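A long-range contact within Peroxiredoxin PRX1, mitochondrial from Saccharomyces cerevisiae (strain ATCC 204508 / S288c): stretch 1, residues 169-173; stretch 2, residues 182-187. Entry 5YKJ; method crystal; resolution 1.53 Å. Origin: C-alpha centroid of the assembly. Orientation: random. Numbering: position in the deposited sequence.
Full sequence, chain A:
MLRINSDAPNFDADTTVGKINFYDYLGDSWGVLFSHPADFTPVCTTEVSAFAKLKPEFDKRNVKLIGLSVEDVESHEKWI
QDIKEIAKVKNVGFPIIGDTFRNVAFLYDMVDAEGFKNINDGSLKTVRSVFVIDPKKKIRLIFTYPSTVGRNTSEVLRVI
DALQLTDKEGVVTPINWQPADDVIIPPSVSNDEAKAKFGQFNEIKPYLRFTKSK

Stretch 1 (169-173) EGVVT
Stretch 2 182-187: DVIIPP

The contact has one antiparallel bridge at its centre: a single residue pair, Val172 with Ile184, makes both backbone hydrogen bonds, and no second pair repeats the pattern. Val172 N donates to Ile184 O at 3.0 Å with an N-H...O angle of 158°, and Ile184 N donates to Val172 O at 2.9 Å with an angle of 162°. The two bonds close a small ring between residues whose CA atoms lie 5.0 Å apart. The register runs antiparallel around it, with the CA atoms of Val171 and Ile185 5.2 Å apart and those of Thr173 and Val183 5.3 Å apart. The touching parts are nevertheless splayed, their end-to-end directions 123° from each other rather than near 180°.

To build stretch 1, begin at the end of a helix. Glu169 is still helical, at phi/psi -107/-4, with chi1 m and chi2 t. Gly170 is the first residue to leave, at 62/51, and its positive phi by itself favours glycine. From there the chain extends through Val171 (-129/172), Val172 (-129/154) and Thr173 (-116/138). Stretch 2 is extended as well: Asp182 at -65/149, Val183 at -113/172, Ile184 at -113/139, Ile185 at -83/130 and Pro186 at -63/144, before Pro187 turns to -62/-22. Val183 and Ile184 are strand.

The side chains then fill in around the bridge. Val171 and Val183, both buried and both with chi1 m, meet through Val171 CG1 and Val183 CG2 at 3.8 Å; the CA-to-CB bond of Val183 points toward stretch 1, that of Val171 sideways. Beta-branched valines suit these positions, being compatible with an extended backbone and offering compact apolar surface for burial. Backbone atoms take part as well: Val171 CA is 3.6 Å from Ile184 O, and Val172 O is 3.7 Å from Val183 CB.

Val172, also chi1 m, is exposed yet has the largest area covered by the partner stretch, 77 Å². Its CG2 lies 3.6 Å from Ile184 CB, and its CG1 reaches Pro186 CG more loosely at 4.5 Å. Ile184, with chi1 m and chi2 t at 154°, is buried and gives 62 Å² to the contact. Thr173 takes chi1 p; its CA-to-CB bond points away from stretch 2, but its methyl CG2 still comes within 4.3 Å of Val183 CG1.

Pro186 packs beside Gly170, where the chain leaves the helix. Its ring, puckered C-gamma exo, brings CD to 3.2 Å from Gly170 O and 4.1 Å from Val171 CA. Proline has no amide hydrogen to donate; here its ring CD lies against Gly170 O. Ile185, chi1 m and chi2 t, points its CA-to-CB bond away and is buried without a side-chain contact to stretch 1.

In all, 362 Å² is buried, counting both sides. The rule to read here is economical: one doubly bonded pair fixes the register, while valine, isoleucine and proline supply the packing around it.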

# COMPACT_ATOMS: atom_id res chain seq x y z
N GLU A 169 -0.14 15.52 -12.73
CA GLU A 169 0.28 16.09 -13.99
C GLU A 169 -0.22 15.46 -15.28
O GLU A 169 -0.02 16.00 -16.31
CB GLU A 169 1.80 16.13 -13.98
CG GLU A 169 2.36 17.06 -12.92
CD GLU A 169 3.87 17.24 -12.91
OE1 GLU A 169 4.58 16.94 -13.87
OE2 GLU A 169 4.35 17.74 -11.91
N GLY A 170 -0.93 14.36 -15.19
CA GLY A 170 -1.39 13.66 -16.35
C GLY A 170 -0.28 13.13 -17.23
O GLY A 170 -0.27 13.32 -18.41
N VAL A 171 0.62 12.44 -16.60
CA VAL A 171 1.76 11.84 -17.24
C VAL A 171 1.82 10.37 -16.81
O VAL A 171 1.07 9.97 -16.00
CB VAL A 171 3.08 12.50 -16.90
CG1 VAL A 171 3.07 13.93 -17.39
CG2 VAL A 171 3.37 12.48 -15.41
N VAL A 172 2.70 9.64 -17.45
CA VAL A 172 2.93 8.23 -17.17
C VAL A 172 4.43 8.01 -16.96
O VAL A 172 5.20 8.75 -17.44
CB VAL A 172 2.31 7.21 -18.16
CG1 VAL A 172 0.81 7.21 -18.16
CG2 VAL A 172 2.99 7.14 -19.51
N THR A 173 4.80 6.97 -16.21
CA THR A 173 6.18 6.77 -15.89
C THR A 173 6.73 5.47 -16.47
O THR A 173 6.15 4.50 -16.51
CB THR A 173 6.46 6.80 -14.37
OG1 THR A 173 5.74 5.77 -13.74
CG2 THR A 173 6.17 8.13 -13.73
N ASP A 182 12.65 12.10 -16.56
CA ASP A 182 11.67 12.46 -17.55
C ASP A 182 10.48 11.48 -17.51
O ASP A 182 10.62 10.34 -17.22
CB ASP A 182 12.25 12.48 -18.97
CG ASP A 182 13.33 13.54 -19.18
OD1 ASP A 182 13.42 14.44 -18.38
OD2 ASP A 182 14.09 13.37 -20.12
N VAL A 183 9.33 12.01 -17.84
CA VAL A 183 8.07 11.32 -17.88
C VAL A 183 7.54 11.22 -19.32
O VAL A 183 8.06 11.79 -20.21
CB VAL A 183 7.03 11.97 -16.97
CG1 VAL A 183 7.42 11.86 -15.51
CG2 VAL A 183 6.80 13.42 -17.32
N ILE A 184 6.48 10.46 -19.46
CA ILE A 184 5.88 10.20 -20.74
C ILE A 184 4.48 10.79 -20.90
O ILE A 184 3.72 10.76 -20.01
CB ILE A 184 5.84 8.68 -21.00
CG1 ILE A 184 7.22 8.10 -21.09
CG2 ILE A 184 5.09 8.36 -22.27
CD1 ILE A 184 7.28 6.63 -20.74
N ILE A 185 4.20 11.34 -22.06
CA ILE A 185 2.93 11.93 -22.32
C ILE A 185 1.99 10.82 -22.72
O ILE A 185 2.30 10.08 -23.52
CB ILE A 185 3.06 13.04 -23.40
CG1 ILE A 185 4.03 14.09 -22.93
CG2 ILE A 185 1.71 13.69 -23.67
CD1 ILE A 185 4.41 15.11 -23.99
N PRO A 186 0.83 10.76 -22.08
CA PRO A 186 -0.12 9.71 -22.41
C PRO A 186 -0.57 9.84 -23.87
O PRO A 186 -0.74 10.85 -24.41
CB PRO A 186 -1.29 9.96 -21.45
CG PRO A 186 -0.77 10.77 -20.37
CD PRO A 186 0.30 11.62 -21.02
N PRO A 187 -0.77 8.67 -24.47
CA PRO A 187 -1.18 8.61 -25.86
C PRO A 187 -2.52 9.25 -26.14
O PRO A 187 -2.76 9.63 -27.24
CB PRO A 187 -1.17 7.14 -26.22
CG PRO A 187 -0.85 6.41 -25.02
CD PRO A 187 -0.50 7.35 -23.91